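Cellulose biosynthesis protein BcsG (Salmonella typhimurium LT2, PDB 5OLT) is required for cellulose biosynthesis, this chain being the extramembrane, zinc-binding part of a membrane protein of the alkaline phosphatase family. Local coordinates at residues F59-S70 with R257-G268. Numbering follows the deposited sequence.
With ZN (zinc ion), chain B.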
ATOM      1  N   PHE A  59     -19.165   2.399  -7.731  1.00 12.63           N
ATOM      2  CA  PHE A  59     -18.747   1.692  -6.527  1.00 12.27           C
ATOM      3  C   PHE A  59     -17.836   2.618  -5.733  1.00 12.36           C
ATOM      4  O   PHE A  59     -17.438   3.680  -6.244  1.00 12.58           O
ATOM      5  CB  PHE A  59     -18.020   0.383  -6.886  1.00 12.36           C
ATOM      6  CG  PHE A  59     -16.647   0.576  -7.510  1.00 11.63           C
ATOM      7  CD1 PHE A  59     -16.513   0.879  -8.873  1.00 12.03           C
ATOM      8  CD2 PHE A  59     -15.486   0.483  -6.720  1.00 12.56           C
ATOM      9  CE1 PHE A  59     -15.255   1.054  -9.440  1.00 11.84           C
ATOM     10  CE2 PHE A  59     -14.220   0.634  -7.308  1.00 12.55           C
ATOM     11  CZ  PHE A  59     -14.105   0.927  -8.672  1.00 12.29           C
ATOM     12  N   ASP A  60     -17.511   2.207  -4.507  1.00 12.59           N
ATOM     13  CA  ASP A  60     -16.591   2.950  -3.644  1.00 11.54           C
ATOM     14  C   ASP A  60     -15.263   2.224  -3.494  1.00 11.59           C
ATOM     15  O   ASP A  60     -15.240   0.995  -3.308  1.00 13.29           O
ATOM     16  CB  ASP A  60     -17.190   3.151  -2.251  1.00 13.20           C
ATOM     17  CG  ASP A  60     -18.468   3.923  -2.261  1.00 16.53           C
ATOM     18  OD1 ASP A  60     -18.556   4.896  -3.033  1.00 19.95           O
ATOM     19  OD2 ASP A  60     -19.391   3.575  -1.455  1.00 22.22           O
ATOM     20  N   LEU A  61     -14.163   2.967  -3.629  1.00 10.68           N
ATOM     21  CA  LEU A  61     -12.807   2.477  -3.317  1.00  9.69           C
ATOM     22  C   LEU A  61     -12.419   2.970  -1.930  1.00  9.66           C
ATOM     23  O   LEU A  61     -12.557   4.164  -1.631  1.00 10.36           O
ATOM     24  CB  LEU A  61     -11.782   2.985  -4.360  1.00 10.72           C
ATOM     25  CG  LEU A  61     -10.316   2.706  -3.995  1.00 10.12           C
ATOM     26  CD1 LEU A  61     -10.012   1.221  -4.070  1.00 11.80           C
ATOM     27  CD2 LEU A  61      -9.348   3.430  -4.923  1.00 12.37           C
ATOM     28  N   LEU A  62     -11.955   2.057  -1.081  1.00  9.48           N
ATOM     29  CA  LEU A  62     -11.496   2.473   0.273  1.00  8.90           C
ATOM     30  C   LEU A  62     -10.086   1.926   0.442  1.00  8.65           C
ATOM     31  O   LEU A  62      -9.891   0.708   0.395  1.00  9.29           O
ATOM     32  CB  LEU A  62     -12.441   1.885   1.327  1.00 10.43           C
ATOM     33  CG  LEU A  62     -12.012   2.038   2.772  1.00 10.57           C
ATOM     34  CD1 LEU A  62     -11.831   3.490   3.175  1.00 12.08           C
ATOM     35  CD2 LEU A  62     -13.024   1.341   3.677  1.00 12.27           C
ATOM     36  N   VAL A  63      -9.105   2.823   0.571  1.00  9.33           N
ATOM     37  CA  VAL A  63      -7.708   2.417   0.757  1.00  9.10           C
ATOM     38  C   VAL A  63      -7.363   2.607   2.229  1.00  9.30           C
ATOM     39  O   VAL A  63      -7.477   3.723   2.770  1.00 11.09           O
ATOM     40  CB  VAL A  63      -6.767   3.255  -0.139  1.00  9.72           C
ATOM     41  CG1 VAL A  63      -5.303   2.911   0.119  1.00 12.75           C
ATOM     42  CG2 VAL A  63      -7.104   3.054  -1.594  1.00 12.01           C
ATOM     43  N   ILE A  64      -6.971   1.511   2.884  1.00  9.67           N
ATOM     44  CA  ILE A  64      -6.717   1.488   4.320  1.00  8.88           C
ATOM     45  C   ILE A  64      -5.193   1.375   4.483  1.00  9.14           C
ATOM     46  O   ILE A  64      -4.606   0.308   4.230  1.00  9.96           O
ATOM     47  CB  ILE A  64      -7.458   0.277   4.967  1.00  9.46           C
ATOM     48  CG1 ILE A  64      -8.978   0.447   4.787  1.00 10.57           C
ATOM     49  CG2 ILE A  64      -7.070   0.127   6.435  1.00 11.11           C
ATOM     50  CD1 ILE A  64      -9.787  -0.702   5.337  1.00 10.89           C
ATOM     51  N   ASN A  65      -4.537   2.488   4.859  1.00  9.24           N
ATOM     52  CA  ASN A  65      -3.090   2.595   4.871  1.00  9.02           C
ATOM     53  C   ASN A  65      -2.632   2.584   6.328  1.00  8.48           C
ATOM     54  O   ASN A  65      -2.946   3.491   7.094  1.00  9.34           O
ATOM     55  CB  ASN A  65      -2.730   3.904   4.133  1.00 10.19           C
ATOM     56  CG  ASN A  65      -1.252   4.130   3.998  1.00 10.37           C
ATOM     57  OD1 ASN A  65      -0.473   3.220   3.620  1.00 13.18           O
ATOM     58  ND2 ASN A  65      -0.842   5.355   4.261  1.00  8.19           N
ATOM     59  N   ILE A  66      -1.954   1.506   6.714  1.00  9.16           N
ATOM     60  CA  ILE A  66      -1.701   1.218   8.132  1.00  9.02           C
ATOM     61  C   ILE A  66      -0.245   1.433   8.481  1.00  9.26           C
ATOM     62  O   ILE A  66       0.638   0.800   7.895  1.00  9.77           O
ATOM     63  CB  ILE A  66      -2.085  -0.244   8.467  1.00  9.12           C
ATOM     64  CG1 ILE A  66      -3.570  -0.500   8.143  1.00  9.95           C
ATOM     65  CG2 ILE A  66      -1.748  -0.584   9.935  1.00 10.67           C
ATOM     66  CD1 ILE A  66      -3.969  -1.964   8.204  1.00 11.03           C
ATOM     67  N   CYS A  67       0.004   2.316   9.447  1.00  9.14           N
ATOM     68  CA  CYS A  67       1.373   2.542   9.926  1.00  9.05           C
ATOM     69  C   CYS A  67       1.883   1.309  10.685  1.00  9.05           C
ATOM     70  O   CYS A  67       1.135   0.707  11.454  1.00 10.10           O
ATOM     71  CB  CYS A  67       1.374   3.794  10.831  1.00 10.22           C
ATOM     72  SG  CYS A  67       3.001   4.280  11.505  1.00 12.08           S
ATOM     73  N   SER A  68       3.170   0.973  10.494  1.00  8.70           N
ATOM     74  CA  SER A  68       3.868   0.063  11.419  1.00  8.94           C
ATOM     75  C   SER A  68       3.307  -1.368  11.431  1.00  8.77           C
ATOM     76  O   SER A  68       3.062  -1.932  12.507  1.00  9.77           O
ATOM     77  CB  SER A  68       3.926   0.655  12.843  1.00  9.40           C
ATOM     78  OG  SER A  68       4.622   1.896  12.822  1.00 10.71           O
ATOM     79  N   LEU A  69       3.185  -1.961  10.237  1.00  8.43           N
ATOM     80  CA  LEU A  69       2.674  -3.319  10.069  1.00  8.46           C
ATOM     81  C   LEU A  69       3.409  -3.961   8.897  1.00  8.79           C
ATOM     82  O   LEU A  69       3.124  -3.638   7.737  1.00 11.07           O
ATOM     83  CB  LEU A  69       1.153  -3.275   9.819  1.00  9.72           C
ATOM     84  CG  LEU A  69       0.532  -4.667   9.555  1.00  9.94           C
ATOM     85  CD1 LEU A  69       0.721  -5.569  10.750  1.00 11.48           C
ATOM     86  CD2 LEU A  69      -0.960  -4.464   9.255  1.00 12.19           C
ATOM     87  N   SER A  70       4.298  -4.904   9.199  1.00  8.36           N
ATOM     88  CA  SER A  70       4.937  -5.754   8.163  1.00  8.41           C
ATOM     89  C   SER A  70       4.637  -7.223   8.422  1.00  8.77           C
ATOM     90  O   SER A  70       4.162  -7.594   9.504  1.00  8.45           O
ATOM     91  CB  SER A  70       6.453  -5.546   8.171  1.00  9.36           C
ATOM     92  OG  SER A  70       6.989  -6.074   9.389  1.00  9.77           O
ATOM     93  N   ARG A 257     -23.441  -2.859  -0.364  1.00 18.76           N
ATOM     94  CA  ARG A 257     -22.764  -1.869  -1.197  1.00 17.38           C
ATOM     95  C   ARG A 257     -21.621  -2.494  -2.002  1.00 16.03           C
ATOM     96  O   ARG A 257     -20.955  -3.439  -1.568  1.00 15.78           O
ATOM     97  CB  ARG A 257     -22.231  -0.723  -0.339  1.00 17.78           C
ATOM     98  CG  ARG A 257     -23.308   0.070   0.407  1.00 22.11           C
ATOM     99  CD  ARG A 257     -22.691   1.291   1.056  1.00 25.83           C
ATOM    100  NE  ARG A 257     -22.160   2.242   0.082  1.00 31.01           N
ATOM    101  CZ  ARG A 257     -22.886   3.027  -0.723  1.00 33.79           C
ATOM    102  NH1 ARG A 257     -24.210   3.004  -0.699  1.00 35.84           N
ATOM    103  NH2 ARG A 257     -22.282   3.862  -1.551  1.00 39.00           N
ATOM    104  N   LYS A 258     -21.402  -1.935  -3.196  1.00 14.46           N
ATOM    105  CA  LYS A 258     -20.261  -2.332  -4.032  1.00 13.84           C
ATOM    106  C   LYS A 258     -19.041  -1.533  -3.563  1.00 12.45           C
ATOM    107  O   LYS A 258     -19.004  -0.307  -3.676  1.00 12.72           O
ATOM    108  CB  LYS A 258     -20.556  -2.041  -5.503  1.00 13.58           C
ATOM    109  CG  LYS A 258     -21.682  -2.917  -6.054  1.00 16.04           C
ATOM    110  CD  LYS A 258     -22.093  -2.476  -7.441  1.00 18.83           C
ATOM    111  CE  LYS A 258     -23.183  -3.388  -8.032  1.00 21.85           C
ATOM    112  NZ  LYS A 258     -24.486  -3.381  -7.277  1.00 27.77           N
ATOM    113  N   VAL A 259     -18.056  -2.249  -3.013  1.00 11.19           N
ATOM    114  CA  VAL A 259     -16.875  -1.621  -2.434  1.00 10.44           C
ATOM    115  C   VAL A 259     -15.648  -2.426  -2.790  1.00 10.57           C
ATOM    116  O   VAL A 259     -15.641  -3.644  -2.696  1.00 11.83           O
ATOM    117  CB  VAL A 259     -16.971  -1.460  -0.901  1.00 11.82           C
ATOM    118  CG1 VAL A 259     -15.761  -0.656  -0.358  1.00 12.77           C
ATOM    119  CG2 VAL A 259     -18.249  -0.748  -0.462  1.00 13.00           C
ATOM    120  N   MET A 260     -14.593  -1.711  -3.172  1.00 10.73           N
ATOM    121  CA  MET A 260     -13.271  -2.300  -3.322  1.00  9.33           C
ATOM    122  C   MET A 260     -12.435  -1.807  -2.163  1.00  9.46           C
ATOM    123  O   MET A 260     -12.218  -0.610  -2.055  1.00  9.86           O
ATOM    124  CB  MET A 260     -12.647  -1.880  -4.655  1.00 10.04           C
ATOM    125  CG  MET A 260     -11.242  -2.434  -4.874  1.00 10.16           C
ATOM    126  SD  MET A 260     -10.625  -1.891  -6.467  1.00 11.98           S
ATOM    127  CE  MET A 260      -9.022  -2.668  -6.514  1.00 13.26           C
ATOM    128  N   VAL A 261     -11.990  -2.719  -1.306  1.00  8.83           N
ATOM    129  CA  VAL A 261     -11.159  -2.368  -0.131  1.00  8.60           C
ATOM    130  C   VAL A 261      -9.738  -2.823  -0.397  1.00  8.70           C
ATOM    131  O   VAL A 261      -9.501  -3.963  -0.780  1.00  9.84           O
ATOM    132  CB  VAL A 261     -11.686  -3.005   1.164  1.00  9.09           C
ATOM    133  CG1 VAL A 261     -10.740  -2.672   2.320  1.00 11.06           C
ATOM    134  CG2 VAL A 261     -13.095  -2.476   1.450  1.00 10.32           C
ATOM    135  N   VAL A 262      -8.788  -1.892  -0.277  1.00  8.86           N
ATOM    136  CA  VAL A 262      -7.365  -2.192  -0.418  1.00  9.42           C
ATOM    137  C   VAL A 262      -6.713  -1.909   0.923  1.00 10.25           C
ATOM    138  O   VAL A 262      -6.828  -0.783   1.425  1.00 11.87           O
ATOM    139  CB  VAL A 262      -6.696  -1.323  -1.493  1.00 10.84           C
ATOM    140  CG1 VAL A 262      -5.199  -1.661  -1.562  1.00 14.63           C
ATOM    141  CG2 VAL A 262      -7.396  -1.543  -2.828  1.00 11.93           C
ATOM    142  N   VAL A 263      -6.067  -2.913   1.507  1.00  8.93           N
ATOM    143  CA  VAL A 263      -5.322  -2.720   2.737  1.00  9.53           C
ATOM    144  C   VAL A 263      -3.854  -2.702   2.340  1.00 10.72           C
ATOM    145  O   VAL A 263      -3.373  -3.682   1.750  1.00 11.70           O
ATOM    146  CB  VAL A 263      -5.587  -3.872   3.727  1.00 10.29           C
ATOM    147  CG1 VAL A 263      -4.625  -3.772   4.925  1.00 13.42           C
ATOM    148  CG2 VAL A 263      -7.026  -3.796   4.170  1.00 12.58           C
ATOM    149  N   VAL A 264      -3.121  -1.632   2.659  0.70 10.31           N
ATOM    150  CA  VAL A 264      -1.698  -1.559   2.274  0.70 10.98           C
ATOM    151  C   VAL A 264      -0.947  -0.806   3.357  0.70 10.27           C
ATOM    152  O   VAL A 264      -1.153   0.407   3.568  0.70 10.77           O
ATOM    153  CB  VAL A 264      -1.523  -0.919   0.886  0.70 12.21           C
ATOM    154  CG1 VAL A 264      -2.343   0.357   0.774  0.70 14.02           C
ATOM    155  CG2 VAL A 264      -0.055  -0.722   0.477  0.70 13.46           C
ATOM    156  N   PRO A 265      -0.153  -1.535   4.116  1.00  9.55           N
ATOM    157  CA  PRO A 265       0.625  -0.865   5.181  1.00  9.03           C
ATOM    158  C   PRO A 265       1.682   0.065   4.608  1.00  9.42           C
ATOM    159  O   PRO A 265       2.150  -0.110   3.483  1.00 10.23           O
ATOM    160  CB  PRO A 265       1.292  -2.011   5.926  1.00 10.65           C
ATOM    161  CG  PRO A 265       0.425  -3.200   5.596  1.00 11.91           C
ATOM    162  CD  PRO A 265      -0.007  -3.000   4.173  1.00 10.77           C
ATOM    163  N   GLU A 266       2.024   1.066   5.413  1.00  8.89           N
ATOM    164  CA  GLU A 266       3.077   2.020   5.020  1.00  8.82           C
ATOM    165  C   GLU A 266       4.462   1.402   5.068  1.00  9.51           C
ATOM    166  O   GLU A 266       5.321   1.722   4.235  1.00  9.45           O
ATOM    167  CB  GLU A 266       3.143   3.145   6.053  1.00  9.38           C
ATOM    168  CG  GLU A 266       1.923   4.036   6.250  1.00 10.21           C
ATOM    169  CD  GLU A 266       2.143   4.928   7.454  1.00 10.47           C
ATOM    170  OE1 GLU A 266       3.256   4.849   8.032  1.00 12.42           O
ATOM    171  OE2 GLU A 266       1.230   5.678   7.828  1.00 13.14           O
ATOM    172  N   HIS A 267       4.713   0.601   6.114  1.00  8.45           N
ATOM    173  CA  HIS A 267       6.058   0.083   6.479  1.00  9.03           C
ATOM    174  C   HIS A 267       5.853  -0.638   7.793  1.00  8.59           C
ATOM    175  O   HIS A 267       4.834  -0.405   8.490  1.00  8.95           O
ATOM    176  CB  HIS A 267       7.086   1.259   6.726  1.00  9.56           C
ATOM    177  CG  HIS A 267       6.660   2.193   7.827  1.00  9.68           C
ATOM    178  ND1 HIS A 267       6.817   1.882   9.164  1.00  9.95           N
ATOM    179  CD2 HIS A 267       5.996   3.374   7.783  1.00 10.54           C
ATOM    180  CE1 HIS A 267       6.239   2.825   9.902  1.00 10.31           C
ATOM    181  NE2 HIS A 267       5.752   3.755   9.091  1.00 10.26           N
ATOM    182  N   GLY A 268       6.824  -1.459   8.155  1.00  8.16           N
ATOM    183  CA  GLY A 268       6.751  -2.175   9.411  1.00  8.68           C
ATOM    184  C   GLY A 268       7.079  -1.363  10.642  1.00  8.85           C
ATOM    185  O   GLY A 268       7.656  -0.278  10.573  1.00  9.89           O
TER
HETATM  186 ZN    ZN B 601       4.188   5.002   9.697  0.75 12.46          ZN
HETATM  187  O   HOH W   1     -20.958   1.480  -3.196  1.00 26.72           O
HETATM  188  O   HOH W   2       5.715   5.866  11.478  1.00 32.28           O
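The imidazole of His-267 has the backbone N of Ser-68 over one face, Cys-67 SG lying obliquely to it, and a bond at each ring nitrogen. NE2 binds zinc at 2.1 Å, while ND1 donates within the ring plane to Gly-268 O (2.7 Å), a bond that fixes the ring's rotation. At the other end of the pair, the guanidinium of Arg-257 meets Asp-60 edge-on: NH2 reaches the syn side of OD2 at 2.9 Å, the two planes only 22° apart, and NE adds a weak second bond. The arginine chain bends at chi3 (64°) to bring that edge round, and the carboxylate's other oxygen is taken by Ser-210.

Between these ends, strands 60-66 and 259-265 run parallel in the middle of the mixed sheet. The bonds of their backbone ladder are nearly linear at the centre, where Ile-64 N donates to Val-262 O at 2.7 Å; only the bond from Ile-66 N to Val-264 O is weak, and Glu-266 N to Ile-66 O closes the ladder again. Branched residues suit this buried sheet: Ile-64 CD1 crosses to Val-261 CG1 (3.7 Å) on the face covered by helix 234-255, and Leu-61 CD1 lies alongside the extended Met-260 on the opposite face.

Both strands lead into zinc ligands near their C-terminal ends. Cys-67 supplies a soft thiolate at 2.3 Å, and Glu-266 OE1 binds at 1.9 Å; Ser-102 and a water complete the site. Asn-215 bonds the other carboxylate oxygen, OE2, and so limits the group's rotation while OE1 binds the metal. Ligands at the C-terminal ends of parallel strands agree with the alkaline phosphatase fold. With glutamate and thiolate both bound beside the imidazole nitrogen, the metal's charge is probably largely offset.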